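Local coordinates for protein S-adenosylmethionine:tRNA ribosyltransferase-isomerase (Thermotoga maritima, PDB 1VKY) that probably transfers and isomerises the ribose moiety of S-adenosylmethionine onto the 7-aminomethyl-7-deazaguanine of tRNA, giving epoxyqueuosine in the queuosine pathway, at residues R39-R45 against D342-L347; V209-G214 against H232-V238. One frame throughout, in Å; residues are numbered along the deposited sequence.

Interaction 1: R39-R45 against D342-L347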
loop_
_atom_site.group_PDB
_atom_site.type_symbol
_atom_site.label_atom_id
_atom_site.label_comp_id
_atom_site.label_asym_id
_atom_site.label_seq_id
_atom_site.Cartn_x
_atom_site.Cartn_y
_atom_site.Cartn_z
ATOM N N ARG B 39 -3.653 -16.146 3.007
ATOM C CA ARG B 39 -3.843 -17.424 2.324
ATOM C C ARG B 39 -2.572 -17.781 1.562
ATOM O O ARG B 39 -1.790 -16.897 1.221
ATOM C CB ARG B 39 -5.033 -17.369 1.374
ATOM C CG ARG B 39 -6.282 -17.040 2.112
ATOM C CD ARG B 39 -7.526 -17.010 1.261
ATOM N NE ARG B 39 -7.905 -18.360 0.960
ATOM C CZ ARG B 39 -9.027 -18.713 0.364
ATOM N NH1 ARG B 39 -9.915 -17.797 -0.010
ATOM N NH2 ARG B 39 -9.246 -20.009 0.136
ATOM N N LEU B 40 -2.332 -19.082 1.403
ATOM C CA LEU B 40 -1.203 -19.618 0.631
ATOM C C LEU B 40 -1.761 -20.707 -0.247
ATOM O O LEU B 40 -2.145 -21.759 0.265
ATOM C CB LEU B 40 -0.119 -20.214 1.558
ATOM C CG LEU B 40 1.114 -20.894 0.936
ATOM C CD1 LEU B 40 1.970 -19.885 0.201
ATOM C CD2 LEU B 40 1.966 -21.645 1.933
ATOM N N MET B 41 -1.773 -20.476 -1.556
ATOM C CA MET B 41 -2.068 -21.522 -2.520
ATOM C C MET B 41 -0.755 -22.248 -2.846
ATOM O O MET B 41 0.227 -21.624 -3.179
ATOM C CB MET B 41 -2.642 -20.946 -3.817
ATOM C CG MET B 41 -3.156 -22.019 -4.762
ATOM S SD MET B 41 -3.982 -21.382 -6.226
ATOM C CE MET B 41 -5.444 -20.622 -5.561
ATOM N N VAL B 42 -0.782 -23.578 -2.781
ATOM C CA VAL B 42 0.383 -24.389 -3.069
ATOM C C VAL B 42 0.155 -25.171 -4.350
ATOM O O VAL B 42 -0.811 -25.940 -4.456
ATOM C CB VAL B 42 0.688 -25.352 -1.905
ATOM C CG1 VAL B 42 1.951 -26.122 -2.170
ATOM C CG2 VAL B 42 0.844 -24.568 -0.575
ATOM N N LEU B 43 1.101 -25.018 -5.268
ATOM C CA LEU B 43 1.131 -25.677 -6.557
ATOM C C LEU B 43 2.276 -26.703 -6.616
ATOM O O LEU B 43 3.429 -26.371 -6.394
ATOM C CB LEU B 43 1.330 -24.630 -7.667
ATOM C CG LEU B 43 0.048 -23.962 -8.206
ATOM C CD1 LEU B 43 -0.736 -23.322 -7.167
ATOM C CD2 LEU B 43 0.413 -22.988 -9.263
ATOM N N HIS B 44 1.916 -27.950 -6.906
ATOM C CA HIS B 44 2.867 -29.046 -7.022
ATOM C C HIS B 44 2.999 -29.354 -8.510
ATOM O O HIS B 44 2.118 -29.974 -9.108
ATOM C CB HIS B 44 2.354 -30.274 -6.265
ATOM C CG HIS B 44 2.145 -30.058 -4.796
ATOM N ND1 HIS B 44 3.102 -30.362 -3.857
ATOM C CD2 HIS B 44 1.075 -29.594 -4.101
ATOM C CE1 HIS B 44 2.636 -30.097 -2.648
ATOM N NE2 HIS B 44 1.406 -29.640 -2.768
ATOM N N ARG B 45 4.085 -28.918 -9.118
ATOM C CA ARG B 45 4.134 -28.934 -10.589
ATOM C C ARG B 45 4.086 -30.302 -11.213
ATOM O O ARG B 45 3.374 -30.487 -12.176
ATOM C CB ARG B 45 5.363 -28.213 -11.116
ATOM C CG ARG B 45 5.361 -26.706 -10.888
ATOM C CD ARG B 45 6.715 -26.112 -11.172
ATOM N NE ARG B 45 7.721 -26.458 -10.174
ATOM C CZ ARG B 45 8.988 -26.094 -10.279
ATOM N NH1 ARG B 45 9.848 -26.419 -9.343
ATOM N NH2 ARG B 45 9.396 -25.400 -11.327
ATOM N N ASP B 342 -2.639 -12.253 -0.991
ATOM C CA ASP B 342 -2.262 -13.559 -0.540
ATOM C C ASP B 342 -0.984 -14.027 -1.290
ATOM O O ASP B 342 -0.416 -13.285 -2.105
ATOM C CB ASP B 342 -3.428 -14.527 -0.762
ATOM C CG ASP B 342 -4.602 -14.199 0.115
ATOM O OD1 ASP B 342 -4.373 -13.913 1.301
ATOM O OD2 ASP B 342 -5.766 -14.217 -0.304
ATOM N N ALA B 343 -0.550 -15.240 -0.988
ATOM C CA ALA B 343 0.663 -15.818 -1.571
ATOM C C ALA B 343 0.435 -17.174 -2.261
ATOM O O ALA B 343 -0.540 -17.872 -2.002
ATOM C CB ALA B 343 1.694 -15.991 -0.528
ATOM N N MET B 344 1.394 -17.516 -3.127
ATOM C CA MET B 344 1.489 -18.804 -3.831
ATOM C C MET B 344 2.888 -19.393 -3.577
ATOM O O MET B 344 3.890 -18.655 -3.636
ATOM C CB MET B 344 1.300 -18.545 -5.322
ATOM C CG MET B 344 1.430 -19.739 -6.204
ATOM S SD MET B 344 1.134 -19.292 -7.922
ATOM C CE MET B 344 -0.691 -19.334 -7.999
ATOM N N LEU B 345 2.923 -20.687 -3.247
ATOM C CA LEU B 345 4.142 -21.521 -3.206
ATOM C C LEU B 345 4.062 -22.509 -4.361
ATOM O O LEU B 345 3.096 -23.292 -4.462
ATOM C CB LEU B 345 4.231 -22.326 -1.906
ATOM C CG LEU B 345 5.345 -23.367 -1.750
ATOM C CD1 LEU B 345 6.736 -22.752 -1.894
ATOM C CD2 LEU B 345 5.228 -24.131 -0.427
ATOM N N ILE B 346 5.057 -22.443 -5.235
ATOM C CA ILE B 346 5.186 -23.354 -6.335
ATOM C C ILE B 346 6.363 -24.243 -6.058
ATOM O O ILE B 346 7.479 -23.754 -5.944
ATOM C CB ILE B 346 5.375 -22.632 -7.646
ATOM C CG1 ILE B 346 4.251 -21.616 -7.854
ATOM C CG2 ILE B 346 5.380 -23.684 -8.790
ATOM C CD1 ILE B 346 4.643 -20.456 -8.592
ATOM N N LEU B 347 6.077 -25.544 -5.929
ATOM C CA LEU B 347 7.100 -26.608 -5.698
ATOM C C LEU B 347 7.379 -27.432 -6.973
ATOM O O LEU B 347 8.522 -27.854 -7.215
ATOM C CB LEU B 347 6.590 -27.574 -4.646
ATOM C CG LEU B 347 6.386 -26.959 -3.262
ATOM C CD1 LEU B 347 5.620 -27.885 -2.405
ATOM C CD2 LEU B 347 7.731 -26.630 -2.642
ATOM O OXT LEU B 347 6.488 -27.696 -7.801
#
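Residues 39-45 run beside the C-terminal end of the chain as a parallel strand pair; strands 39-44 and 343-346 are neighbours in the large mixed sheet, between antiparallel strands 49-54 and 298-302. Their segment axes approach to 4.5 Å at an angle of 23°, and the CA-CA distance is 4.7 Å for Met-41/Met-344 and 5.1 Å for His-44/Leu-347. Arg-39 N donates to Asp-342 OD1 (2.9 Å), an oxygen that also forms a salt bridge with Arg-336, while Arg-39 O accepts from Ala-343 N (3.0 Å). Leu-40 turns its CD1 over Ala-343 CB (4.0 Å) and Leu-345 CB (3.9 Å). Met-41 continues the parallel pattern, its N donating to Ala-343 O and its O accepting from Leu-345 N, both 2.9 Å. Val-42 lies on the same face as Leu-40, with CG1 4.1 Å from Leu-347 CD1. Leu-43 repeats the pattern through its N to Leu-345 O and its O to Leu-347 N, both 2.8 Å. On the face shared by Met-41, Leu-43, Met-344 and Ile-346, Leu-43 CD2 reaches Met-344 SD at 4.0 Å; helices 309-318 and 320-332 cover that side. His-44 sets CE1 3.7 Å from Leu-347 CD1 and hydrogen-bonds Glu-51 through NE2. Finally, Arg-45 receives the chain terminus: its N and NE donate to Leu-347 OXT (3.0 and 2.9 Å), the latter within a salt bridge, and its NH1 donates to Leu-347 O (2.9 Å). The regular backbone pairing therefore ends in a charge-matched, two-oxygen recognition of the terminal carboxylate, which ties the last residue to an early strand.

Interaction 2: V209-G214 against H232-V238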
loop_
_atom_site.group_PDB
_atom_site.type_symbol
_atom_site.label_atom_id
_atom_site.label_comp_id
_atom_site.label_asym_id
_atom_site.label_seq_id
_atom_site.Cartn_x
_atom_site.Cartn_y
_atom_site.Cartn_z
ATOM N N VAL B 209 19.697 -11.794 -1.247
ATOM C CA VAL B 209 20.245 -11.074 -2.374
ATOM C C VAL B 209 19.791 -9.650 -2.175
ATOM O O VAL B 209 18.811 -9.391 -1.482
ATOM C CB VAL B 209 19.806 -11.661 -3.759
ATOM C CG1 VAL B 209 20.414 -13.040 -3.931
ATOM C CG2 VAL B 209 18.324 -11.678 -3.924
ATOM N N VAL B 210 20.470 -8.736 -2.826
ATOM C CA VAL B 210 20.216 -7.309 -2.639
ATOM C C VAL B 210 19.952 -6.640 -3.985
ATOM O O VAL B 210 20.497 -7.039 -5.045
ATOM C CB VAL B 210 21.423 -6.635 -1.919
ATOM C CG1 VAL B 210 21.108 -5.187 -1.547
ATOM C CG2 VAL B 210 21.807 -7.402 -0.647
ATOM N N LEU B 211 19.051 -5.679 -3.960
ATOM C CA LEU B 211 18.773 -4.852 -5.114
ATOM C C LEU B 211 19.109 -3.413 -4.705
ATOM O O LEU B 211 18.475 -2.844 -3.830
ATOM C CB LEU B 211 17.324 -4.985 -5.545
ATOM C CG LEU B 211 17.058 -4.350 -6.912
ATOM C CD1 LEU B 211 17.824 -5.041 -8.055
ATOM C CD2 LEU B 211 15.575 -4.308 -7.203
ATOM N N HIS B 212 20.132 -2.855 -5.305
ATOM C CA HIS B 212 20.572 -1.507 -4.968
ATOM C C HIS B 212 19.913 -0.554 -5.947
ATOM O O HIS B 212 20.161 -0.648 -7.136
ATOM C CB HIS B 212 22.063 -1.412 -5.098
ATOM C CG HIS B 212 22.802 -2.308 -4.158
ATOM N ND1 HIS B 212 23.079 -1.944 -2.863
ATOM C CD2 HIS B 212 23.324 -3.551 -4.321
ATOM C CE1 HIS B 212 23.746 -2.919 -2.260
ATOM N NE2 HIS B 212 23.908 -3.908 -3.123
ATOM N N VAL B 213 19.103 0.362 -5.427
ATOM C CA VAL B 213 18.264 1.250 -6.227
ATOM C C VAL B 213 18.830 2.687 -6.226
ATOM O O VAL B 213 18.998 3.329 -5.175
ATOM C CB VAL B 213 16.818 1.209 -5.717
ATOM C CG1 VAL B 213 15.927 2.073 -6.585
ATOM C CG2 VAL B 213 16.325 -0.228 -5.688
ATOM N N GLY B 214 19.170 3.138 -7.425
ATOM C CA GLY B 214 19.787 4.429 -7.641
ATOM C C GLY B 214 18.746 5.510 -7.857
ATOM O O GLY B 214 18.347 5.780 -8.993
ATOM N N HIS B 232 14.988 3.892 -11.586
ATOM C CA HIS B 232 15.914 4.078 -12.698
ATOM C C HIS B 232 17.360 3.829 -12.247
ATOM O O HIS B 232 17.892 4.555 -11.421
ATOM C CB HIS B 232 15.765 5.485 -13.278
ATOM C CG HIS B 232 16.493 5.685 -14.569
ATOM N ND1 HIS B 232 17.866 5.816 -14.636
ATOM C CD2 HIS B 232 16.042 5.775 -15.843
ATOM C CE1 HIS B 232 18.229 5.975 -15.896
ATOM N NE2 HIS B 232 17.142 5.955 -16.649
ATOM N N GLU B 233 17.990 2.818 -12.835
ATOM C CA GLU B 233 19.234 2.185 -12.321
ATOM C C GLU B 233 19.071 1.321 -11.058
ATOM O O GLU B 233 18.802 1.792 -9.963
ATOM C CB GLU B 233 20.388 3.166 -12.165
ATOM C CG GLU B 233 21.103 3.407 -13.482
ATOM C CD GLU B 233 22.585 3.614 -13.311
ATOM O OE1 GLU B 233 22.979 4.360 -12.381
ATOM O OE2 GLU B 233 23.347 3.042 -14.121
ATOM N N GLU B 234 19.236 0.024 -11.271
ATOM C CA GLU B 234 19.124 -0.977 -10.235
ATOM C C GLU B 234 20.228 -1.982 -10.455
ATOM O O GLU B 234 20.462 -2.441 -11.570
ATOM C CB GLU B 234 17.763 -1.649 -10.302
ATOM C CG GLU B 234 16.637 -0.746 -9.831
ATOM C CD GLU B 234 15.247 -1.330 -10.070
ATOM O OE1 GLU B 234 15.158 -2.373 -10.770
ATOM O OE2 GLU B 234 14.249 -0.736 -9.561
ATOM N N PHE B 235 20.949 -2.289 -9.388
ATOM C CA PHE B 235 22.030 -3.225 -9.468
ATOM C C PHE B 235 21.699 -4.342 -8.515
ATOM O O PHE B 235 21.322 -4.093 -7.360
ATOM C CB PHE B 235 23.371 -2.576 -9.079
ATOM C CG PHE B 235 23.738 -1.393 -9.921
ATOM C CD1 PHE B 235 23.295 -0.125 -9.570
ATOM C CD2 PHE B 235 24.492 -1.541 -11.043
ATOM C CE1 PHE B 235 23.609 0.968 -10.335
ATOM C CE2 PHE B 235 24.822 -0.456 -11.819
ATOM C CZ PHE B 235 24.387 0.804 -11.464
ATOM N N TYR B 236 21.815 -5.575 -8.985
ATOM C CA TYR B 236 21.666 -6.702 -8.070
ATOM C C TYR B 236 23.002 -6.969 -7.436
ATOM O O TYR B 236 24.063 -6.672 -8.005
ATOM C CB TYR B 236 21.153 -7.970 -8.780
ATOM C CG TYR B 236 22.114 -8.531 -9.791
ATOM C CD1 TYR B 236 23.214 -9.323 -9.387
ATOM C CD2 TYR B 236 21.971 -8.261 -11.143
ATOM C CE1 TYR B 236 24.079 -9.836 -10.306
ATOM C CE2 TYR B 236 22.840 -8.805 -12.060
ATOM C CZ TYR B 236 23.874 -9.582 -11.645
ATOM O OH TYR B 236 24.766 -10.058 -12.567
ATOM N N GLN B 237 22.958 -7.551 -6.251
ATOM C CA GLN B 237 24.167 -8.074 -5.621
ATOM C C GLN B 237 23.863 -9.432 -5.017
ATOM O O GLN B 237 22.859 -9.592 -4.345
ATOM C CB GLN B 237 24.634 -7.119 -4.502
ATOM C CG GLN B 237 25.935 -7.564 -3.796
ATOM C CD GLN B 237 26.307 -6.701 -2.607
ATOM O OE1 GLN B 237 25.496 -5.901 -2.152
ATOM N NE2 GLN B 237 27.526 -6.886 -2.092
ATOM N N VAL B 238 24.736 -10.395 -5.267
ATOM C CA VAL B 238 24.721 -11.707 -4.646
ATOM C C VAL B 238 26.050 -11.859 -3.951
ATOM O O VAL B 238 27.086 -12.124 -4.566
ATOM C CB VAL B 238 24.552 -12.867 -5.663
ATOM C CG1 VAL B 238 24.324 -14.198 -4.922
ATOM C CG2 VAL B 238 23.369 -12.599 -6.573
#
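An antiparallel strand pair within the large mixed sheet joins residues 209-214 to 232-238; the N-to-C directions of the two strand segments differ by 158°, and their axes come within 4.5 Å. Two hydrogen-bonded pairs carry reciprocal backbone bonds. In the first, Val-210 N donates to Gln-237 O (3.0 Å) and Gln-237 N to Val-210 O (2.8 Å); in the second, His-212 N donates to Phe-235 O (2.7 Å) and Phe-235 N to His-212 O (2.9 Å). Leu-211 and Tyr-236, between the two, form a non-hydrogen-bonded pair; the backbone of Leu-211 instead hydrogen-bonds Val-72 and Lys-74 of strand 67-75, so both edges of strand 205-213 are used. Beyond the strand ends, Gly-214 N still finds Glu-233 O at 2.9 Å. On the face of Leu-211, Val-213, Glu-234 and Tyr-236, Leu-211 CD1 lies 4.1 Å from Glu-234 CB, whereas Tyr-236 packs against helix 261-270. The opposite face holds His-212, Phe-235 and Gln-237, all touching strand 89-97 of the six-stranded sheet. Glu-233 directs its carboxylate to Lys-282 and Arg-108 in salt bridges. The amide of Gln-237 is satisfied at both ends: NE2 hydrogen-bonds Glu-96, and OE1 accepts a hydrogen bond from the imidazole, His-212 NE2 to Gln-237 OE1 measuring 2.7 Å with an N-H...O angle of 158°.

Overall arrangement
Interactions 1 and 2 belong to the same nine-stranded mixed sheet, yet they do not touch: their centres lie 27 Å apart and their nearest atoms about 16 Å. Strands 298-302, 256-259 and 67-75 separate strand 343-346 of interaction 1 from strand 205-213 of interaction 2. Along the chain, interaction 2 is nested inside the loop closed by interaction 1, with 17 residues between its segments against 296 for the outer pair. The outer pair thus brings the first strand, 39-44, beside the last, 343-346, near the edge of the sheet formed by strand 49-54, whereas the inner one, near the chain centre, faces the separate six-stranded antiparallel sheet through strand 89-97.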